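Local coordinates for protein glutathione reductase (Bartonella henselae, PDB 3O0H) that probably catalyses the NADPH-dependent reduction of glutathione disulfide to glutathione as an FAD-containing flavoenzyme, at residues R228-D233 with I371-L376; Y358-T363 with K444-K449; E418-V423 with I451-M456. One frame throughout, in Å; residues are numbered along the deposited sequence.

Interaction 1: residues R228-D233 with I371-L376; sequences RNFDYD and IGTVGL
Turned beside its backbone N and anti to the carbonyl carbon (chi1 -73°), CG of Phe230 carries the ring out of the loop ahead of helix 232-245 to strand 371-375. Thr373 answers with a first torsion of -173°, which sets OG1 anti to N and leaves the methyl CG2 between N and the carbonyl carbon, facing the ring. The two side chains cross at about a right angle, and CG2 of Thr373 meets the CD2-CE2 side of Phe230 obliquely, 4.0 Å from CE2. Ile371, two residues earlier on the same side of the strand, adds a looser apolar contact, its CG2 lying 4.4 Å from CD2 of Phe230. Here the loop that leads into a helix after the second Rossmann-type motif, probably of the NADPH-binding domain as in other glutathione reductases, meets the antiparallel sheet of the dimerisation domain. A water makes a polar bridge between the two segments: it accepts from Asp231 N at 2.8 Å and pairs with Thr373 OG1 at 2.7 Å. The same hydroxyl is hydrogen-bonded to ND1 of His426, which links the water-bridged group to the adjacent strand 422-428. Asp231 is the N-cap of helix 232-245. Its OD1 accepts from Asp233 N at 3.0 Å, met on the anti side and 33° out of the carboxylate plane. OD1 also forms a salt bridge with Lys412 of the dimerisation domain, while OD2 accepts from Glu378 N of the same domain.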
# COMPACT_ATOMS: atom_id res chain seq x y z
N ARG B 228 -1.45 -16.05 18.79
CA ARG B 228 -2.73 -16.65 19.12
C ARG B 228 -3.83 -15.65 18.70
O ARG B 228 -3.64 -14.47 18.83
CB ARG B 228 -2.81 -16.80 20.65
CG ARG B 228 -3.18 -18.15 21.16
CD ARG B 228 -3.36 -18.11 22.68
NE ARG B 228 -2.10 -17.92 23.44
CZ ARG B 228 -1.41 -18.90 24.07
NH1 ARG B 228 -1.80 -20.17 24.01
NH2 ARG B 228 -0.32 -18.59 24.77
N ASN B 229 -4.94 -16.14 18.17
CA ASN B 229 -6.11 -15.31 17.76
C ASN B 229 -6.01 -14.60 16.39
O ASN B 229 -6.98 -13.94 15.95
CB ASN B 229 -6.50 -14.28 18.84
CG ASN B 229 -6.84 -14.94 20.17
OD1 ASN B 229 -6.28 -14.59 21.20
ND2 ASN B 229 -7.72 -15.91 20.14
N PHE B 230 -4.88 -14.75 15.71
CA PHE B 230 -4.78 -14.35 14.30
C PHE B 230 -5.08 -15.56 13.42
O PHE B 230 -4.98 -16.71 13.86
CB PHE B 230 -3.37 -13.85 13.99
CG PHE B 230 -3.07 -12.52 14.55
CD1 PHE B 230 -2.88 -12.36 15.92
CD2 PHE B 230 -3.03 -11.39 13.74
CE1 PHE B 230 -2.63 -11.14 16.44
CE2 PHE B 230 -2.75 -10.14 14.29
CZ PHE B 230 -2.54 -10.03 15.64
N ASP B 231 -5.47 -15.32 12.17
CA ASP B 231 -5.68 -16.40 11.22
C ASP B 231 -4.44 -17.33 11.17
O ASP B 231 -3.32 -16.88 11.19
CB ASP B 231 -6.03 -15.80 9.85
CG ASP B 231 -6.25 -16.85 8.76
OD1 ASP B 231 -5.23 -17.36 8.27
OD2 ASP B 231 -7.41 -17.12 8.41
N TYR B 232 -4.68 -18.64 11.13
CA TYR B 232 -3.58 -19.64 11.22
C TYR B 232 -2.52 -19.42 10.14
O TYR B 232 -1.33 -19.52 10.42
CB TYR B 232 -4.11 -21.07 11.17
CG TYR B 232 -3.00 -22.09 10.89
CD1 TYR B 232 -2.19 -22.59 11.89
CD2 TYR B 232 -2.76 -22.53 9.58
CE1 TYR B 232 -1.17 -23.51 11.62
CE2 TYR B 232 -1.75 -23.47 9.29
CZ TYR B 232 -0.94 -23.95 10.31
OH TYR B 232 0.06 -24.89 9.98
N ASP B 233 -2.92 -19.11 8.91
CA ASP B 233 -1.91 -18.89 7.85
C ASP B 233 -0.96 -17.75 8.25
O ASP B 233 0.25 -17.82 8.03
CB ASP B 233 -2.55 -18.55 6.51
CG ASP B 233 -3.02 -19.76 5.75
OD1 ASP B 233 -2.31 -20.78 5.72
OD2 ASP B 233 -4.07 -19.66 5.12
N ILE B 371 2.11 -8.07 8.73
CA ILE B 371 0.79 -8.66 8.73
C ILE B 371 -0.28 -7.54 8.76
O ILE B 371 -0.12 -6.52 9.46
CB ILE B 371 0.60 -9.56 9.97
CG1 ILE B 371 1.32 -10.88 9.77
CG2 ILE B 371 -0.89 -9.85 10.26
CD1 ILE B 371 1.45 -11.71 11.11
N GLY B 372 -1.35 -7.77 8.01
CA GLY B 372 -2.59 -7.02 8.09
C GLY B 372 -3.77 -7.97 8.10
O GLY B 372 -3.80 -9.00 7.39
N THR B 373 -4.78 -7.63 8.91
CA THR B 373 -5.93 -8.53 9.06
C THR B 373 -7.19 -7.74 9.45
O THR B 373 -7.13 -6.77 10.20
CB THR B 373 -5.63 -9.63 10.10
OG1 THR B 373 -6.70 -10.60 10.13
CG2 THR B 373 -5.37 -9.02 11.49
N VAL B 374 -8.30 -8.14 8.88
CA VAL B 374 -9.62 -7.56 9.20
C VAL B 374 -10.66 -8.64 9.11
O VAL B 374 -10.62 -9.48 8.23
CB VAL B 374 -9.95 -6.34 8.25
CG1 VAL B 374 -9.84 -6.69 6.80
CG2 VAL B 374 -11.30 -5.71 8.55
N GLY B 375 -11.61 -8.61 10.02
CA GLY B 375 -12.69 -9.59 10.02
C GLY B 375 -12.26 -10.99 10.43
O GLY B 375 -11.27 -11.15 11.13
N LEU B 376 -13.01 -11.97 9.98
CA LEU B 376 -12.90 -13.32 10.51
C LEU B 376 -11.78 -14.13 9.90
O LEU B 376 -11.65 -14.22 8.67
CB LEU B 376 -14.19 -14.07 10.30
CG LEU B 376 -15.43 -13.50 11.00
CD1 LEU B 376 -16.61 -14.29 10.56
CD2 LEU B 376 -15.28 -13.48 12.57
O HOH W 1 -6.46 -12.66 11.93

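Interaction 2: residues Y358-T363 with K444-K449; sequences YDLITT and KGKLTK
Asp359 presents its backbone carbonyl to the ammonium group of Lys444, at the C-terminal end of helix 432-444, where the chain leaves the helix through a Schellman motif with Lys446 at positive phi. NZ of Lys444 donates to O of Asp359 at 2.9 Å. The nitrogen approaches from above the carbonyl plane, 47° out of it, with a C=O...N angle of 129°, so the bond does not follow a lone pair. Lys444 gets there by placing CG anti to its backbone N, bending once at chi2 (69°) and then running extended to its end. The Asp359 carboxylate stays farther off, with OD2 5.7 Å from NZ of Lys444; the charged partner of the ammonium is instead Asp357 OD2, just before the segment. Next in sequence, Leu360 takes a left-handed backbone conformation, as Lys446 does across the contact, and its side chain points at the helix end. CD1 of Leu360 is 4.2 Å from CA of Lys444, while CB packs 4.4 Å from CD of the same lysine, so part of the lysine's apolar chain is covered. The Lys446 chain, bent at chi2 and chi4, passes obliquely by the leucine and sets its CE 3.9 Å from CD1 of Leu360. Lys444 itself packs on Thr455 of the second subunit, so this surface contact borders the dimer interface. Beyond Leu360 the chain turns to other partners: Ile361 packs on Met456 of the second subunit, and the side chain of Thr362 touches both Val458 of that subunit and Ala436 of helix 432-444.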
# COMPACT_ATOMS: atom_id res chain seq x y z
N TYR B 358 -16.93 -1.26 17.44
CA TYR B 358 -15.72 -2.07 17.50
C TYR B 358 -15.83 -3.29 16.55
O TYR B 358 -15.08 -4.26 16.68
CB TYR B 358 -15.43 -2.52 18.95
CG TYR B 358 -15.37 -1.40 20.03
CD1 TYR B 358 -14.72 -0.18 19.78
CD2 TYR B 358 -15.94 -1.59 21.29
CE1 TYR B 358 -14.68 0.84 20.78
CE2 TYR B 358 -15.91 -0.56 22.29
CZ TYR B 358 -15.25 0.64 22.03
OH TYR B 358 -15.22 1.67 22.97
N ASP B 359 -16.74 -3.22 15.60
CA ASP B 359 -16.85 -4.27 14.59
C ASP B 359 -15.92 -3.99 13.42
O ASP B 359 -15.75 -2.83 13.00
CB ASP B 359 -18.30 -4.35 14.10
CG ASP B 359 -19.24 -4.80 15.21
OD1 ASP B 359 -18.73 -5.46 16.16
OD2 ASP B 359 -20.47 -4.50 15.14
N LEU B 360 -15.34 -5.08 12.90
CA LEU B 360 -14.53 -5.09 11.69
C LEU B 360 -13.35 -4.11 11.78
O LEU B 360 -13.02 -3.42 10.82
CB LEU B 360 -15.39 -4.84 10.44
CG LEU B 360 -16.39 -5.94 10.02
CD1 LEU B 360 -17.40 -5.49 8.91
CD2 LEU B 360 -15.58 -7.11 9.53
N ILE B 361 -12.72 -4.08 12.94
CA ILE B 361 -11.49 -3.31 13.13
C ILE B 361 -10.30 -4.01 12.45
O ILE B 361 -10.04 -5.19 12.70
CB ILE B 361 -11.16 -3.11 14.63
CG1 ILE B 361 -12.30 -2.36 15.35
CG2 ILE B 361 -9.78 -2.33 14.79
CD1 ILE B 361 -12.12 -2.29 16.87
N THR B 362 -9.65 -3.31 11.54
CA THR B 362 -8.43 -3.77 10.93
C THR B 362 -7.27 -3.57 11.87
O THR B 362 -7.16 -2.55 12.55
CB THR B 362 -8.13 -3.00 9.62
OG1 THR B 362 -9.27 -3.09 8.78
CG2 THR B 362 -6.89 -3.57 8.91
N THR B 363 -6.40 -4.57 11.93
CA THR B 363 -5.20 -4.53 12.70
C THR B 363 -3.99 -4.89 11.87
O THR B 363 -4.10 -5.56 10.85
CB THR B 363 -5.27 -5.36 14.01
OG1 THR B 363 -5.58 -6.72 13.74
CG2 THR B 363 -6.35 -4.80 14.93
N LYS B 444 -15.97 -3.04 5.62
CA LYS B 444 -16.93 -2.20 6.39
C LYS B 444 -18.20 -1.97 5.58
O LYS B 444 -19.30 -1.87 6.13
CB LYS B 444 -16.28 -0.84 6.80
CG LYS B 444 -17.06 -0.10 7.90
CD LYS B 444 -16.93 -0.86 9.23
CE LYS B 444 -17.56 -0.16 10.42
NZ LYS B 444 -17.58 -1.12 11.55
N GLY B 445 -18.04 -1.84 4.26
CA GLY B 445 -19.11 -1.66 3.33
C GLY B 445 -19.89 -2.92 2.96
O GLY B 445 -20.87 -2.82 2.23
N LYS B 446 -19.44 -4.07 3.47
CA LYS B 446 -20.03 -5.40 3.19
C LYS B 446 -20.08 -5.69 1.70
O LYS B 446 -20.98 -6.35 1.19
CB LYS B 446 -21.40 -5.51 3.83
CG LYS B 446 -21.36 -5.22 5.33
CD LYS B 446 -21.19 -6.44 6.17
CE LYS B 446 -21.09 -6.08 7.67
NZ LYS B 446 -22.28 -5.32 8.05
N LEU B 447 -19.05 -5.25 0.99
CA LEU B 447 -19.01 -5.50 -0.44
C LEU B 447 -18.86 -7.00 -0.68
O LEU B 447 -18.17 -7.71 0.07
CB LEU B 447 -17.86 -4.75 -1.08
CG LEU B 447 -18.00 -3.22 -1.13
CD1 LEU B 447 -16.82 -2.62 -1.93
CD2 LEU B 447 -19.34 -2.76 -1.77
N THR B 448 -19.46 -7.44 -1.77
CA THR B 448 -19.47 -8.85 -2.10
C THR B 448 -18.24 -9.15 -2.95
O THR B 448 -17.60 -8.25 -3.53
CB THR B 448 -20.73 -9.25 -2.86
OG1 THR B 448 -20.86 -8.45 -4.05
CG2 THR B 448 -21.99 -9.06 -1.99
N LYS B 449 -17.90 -10.43 -2.98
CA LYS B 449 -16.75 -10.90 -3.71
C LYS B 449 -16.87 -10.54 -5.20
O LYS B 449 -15.86 -10.26 -5.87
CB LYS B 449 -16.64 -12.41 -3.52
CG LYS B 449 -15.46 -13.06 -4.27
CD LYS B 449 -14.11 -12.35 -4.00
CE LYS B 449 -12.93 -13.25 -4.53
NZ LYS B 449 -13.10 -13.67 -5.95

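Interaction 3: residues E418-V423 with I451-M456; sequences ESRIVV and IFDKTM
Val422 and Phe452 form the tight half of this contact, between the start of strand 422-428 in the antiparallel sheet of the dimerisation domain and the short helix 449-454. Their side chains come from opposite directions: CG2 of Val422, placed beside its own backbone N, closes to 3.6 Å from CE1 of Phe452 and meets the ring obliquely. Both residues are buried and both also touch Leu443 of helix 432-444, while Ile441 of the second subunit packs on the phenylalanine. The other half is loose and polar. Arg420 and Asp453 carry opposite charges but stand beyond salt-bridge range, OD2 of Asp453 being 4.2 Å from NH2 of Arg420 near the guanidinium plane. Each is engaged more strongly elsewhere: Arg420 forms salt bridges with Glu389 and Asp450, and Asp453 OD1 pairs with Lys449 one helical turn back. Just before the arginine in sequence, Ser419 OG accepts from Ile421 N at 3.0 Å in an ST turn. A single water spans the gap between the charged groups: lying at the edge of the guanidinium and in its plane, it accepts from Arg420 NH2 at 3.0 Å and donates to Asp453 OD2 at 2.6 Å.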
# COMPACT_ATOMS: atom_id res chain seq x y z
N GLU B 418 -23.23 -17.87 0.99
CA GLU B 418 -24.65 -17.61 0.78
C GLU B 418 -24.89 -16.16 0.45
O GLU B 418 -25.63 -15.89 -0.45
CB GLU B 418 -25.48 -17.99 1.99
CG GLU B 418 -25.53 -19.48 2.24
CD GLU B 418 -26.16 -19.83 3.59
OE1 GLU B 418 -25.74 -19.27 4.64
OE2 GLU B 418 -27.05 -20.71 3.58
N SER B 419 -24.29 -15.23 1.20
CA SER B 419 -24.49 -13.79 0.93
C SER B 419 -23.48 -13.24 -0.11
O SER B 419 -23.70 -12.17 -0.67
CB SER B 419 -24.32 -12.98 2.20
OG SER B 419 -22.94 -13.03 2.57
N ARG B 420 -22.41 -13.99 -0.37
CA ARG B 420 -21.26 -13.53 -1.17
C ARG B 420 -20.45 -12.39 -0.49
O ARG B 420 -19.47 -11.91 -1.05
CB ARG B 420 -21.66 -13.17 -2.62
CG ARG B 420 -22.03 -14.42 -3.51
CD ARG B 420 -20.78 -15.22 -3.93
NE ARG B 420 -19.95 -14.60 -5.00
CZ ARG B 420 -18.73 -15.01 -5.37
NH1 ARG B 420 -18.15 -16.05 -4.76
NH2 ARG B 420 -18.07 -14.41 -6.37
N ILE B 421 -20.80 -12.01 0.74
CA ILE B 421 -20.05 -10.95 1.44
C ILE B 421 -18.63 -11.44 1.83
O ILE B 421 -18.46 -12.57 2.34
CB ILE B 421 -20.82 -10.43 2.67
CG1 ILE B 421 -22.15 -9.76 2.26
CG2 ILE B 421 -19.97 -9.41 3.40
CD1 ILE B 421 -23.11 -9.43 3.42
N VAL B 422 -17.63 -10.60 1.60
CA VAL B 422 -16.26 -10.87 2.09
C VAL B 422 -16.29 -10.53 3.57
O VAL B 422 -16.52 -9.37 3.96
CB VAL B 422 -15.21 -10.04 1.41
CG1 VAL B 422 -13.82 -10.46 1.92
CG2 VAL B 422 -15.33 -10.15 -0.10
N VAL B 423 -16.13 -11.57 4.38
CA VAL B 423 -16.21 -11.48 5.83
C VAL B 423 -14.88 -11.48 6.55
O VAL B 423 -14.83 -11.25 7.76
CB VAL B 423 -17.06 -12.60 6.42
CG1 VAL B 423 -18.52 -12.51 5.85
CG2 VAL B 423 -16.44 -13.98 6.17
N ILE B 451 -17.94 -7.79 -6.46
CA ILE B 451 -17.52 -6.41 -6.69
C ILE B 451 -15.99 -6.35 -6.75
O ILE B 451 -15.43 -5.59 -7.56
CB ILE B 451 -17.98 -5.46 -5.59
CG1 ILE B 451 -19.52 -5.36 -5.52
CG2 ILE B 451 -17.30 -4.05 -5.74
CD1 ILE B 451 -20.23 -5.04 -6.79
N PHE B 452 -15.31 -7.13 -5.91
CA PHE B 452 -13.86 -7.28 -6.01
C PHE B 452 -13.49 -7.73 -7.42
O PHE B 452 -12.59 -7.16 -8.06
CB PHE B 452 -13.32 -8.31 -4.99
CG PHE B 452 -13.16 -7.78 -3.58
CD1 PHE B 452 -14.26 -7.46 -2.79
CD2 PHE B 452 -11.90 -7.65 -3.01
CE1 PHE B 452 -14.12 -7.00 -1.47
CE2 PHE B 452 -11.75 -7.16 -1.68
CZ PHE B 452 -12.86 -6.84 -0.91
N ASP B 453 -14.17 -8.77 -7.92
CA ASP B 453 -13.84 -9.33 -9.23
C ASP B 453 -14.13 -8.36 -10.38
O ASP B 453 -13.52 -8.46 -11.44
CB ASP B 453 -14.65 -10.61 -9.49
CG ASP B 453 -14.26 -11.75 -8.59
OD1 ASP B 453 -13.31 -11.63 -7.81
OD2 ASP B 453 -14.92 -12.79 -8.70
N LYS B 454 -15.11 -7.48 -10.18
CA LYS B 454 -15.52 -6.52 -11.20
C LYS B 454 -14.55 -5.33 -11.27
O LYS B 454 -14.54 -4.56 -12.23
CB LYS B 454 -16.93 -5.98 -10.87
CG LYS B 454 -17.75 -5.54 -12.03
CD LYS B 454 -19.25 -5.31 -11.65
CE LYS B 454 -19.45 -4.26 -10.55
NZ LYS B 454 -20.87 -3.71 -10.42
N THR B 455 -13.75 -5.17 -10.24
CA THR B 455 -12.82 -4.04 -10.17
C THR B 455 -11.67 -4.27 -11.13
O THR B 455 -10.98 -5.31 -11.06
CB THR B 455 -12.33 -3.84 -8.74
OG1 THR B 455 -13.45 -3.56 -7.86
CG2 THR B 455 -11.26 -2.69 -8.70
N MET B 456 -11.43 -3.33 -12.04
CA MET B 456 -10.32 -3.44 -12.96
C MET B 456 -8.98 -3.47 -12.21
O MET B 456 -8.76 -2.69 -11.26
CB MET B 456 -10.34 -2.29 -13.99
CG MET B 456 -9.38 -2.45 -15.13
SD MET B 456 -9.79 -3.70 -16.38
CE MET B 456 -11.25 -2.97 -17.16
O HOH W 2 -15.28 -14.92 -7.19

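In the fold
Each contact has at least one segment in the dimerisation domain. Interaction 1 lies toward the flavin, with the Phe230 side chain about 11 Å from the bound FAD, whereas interactions 2 and 3 both touch the second subunit. Interaction 1 touches interaction 2, whose centre is 13 Å away, through the pairing of Thr363 N with Thr373 O at 2.9 Å. Interaction 3 reaches the same sheet as interaction 1: Leu376 N, just past the end of strand 371-375, lies 3.0 Å from Val423 O on the neighbouring strand, although the centres are 19 Å apart. Interactions 2 and 3, centred 12 Å apart, meet where Lys449 N approaches Arg420 O to 2.9 Å.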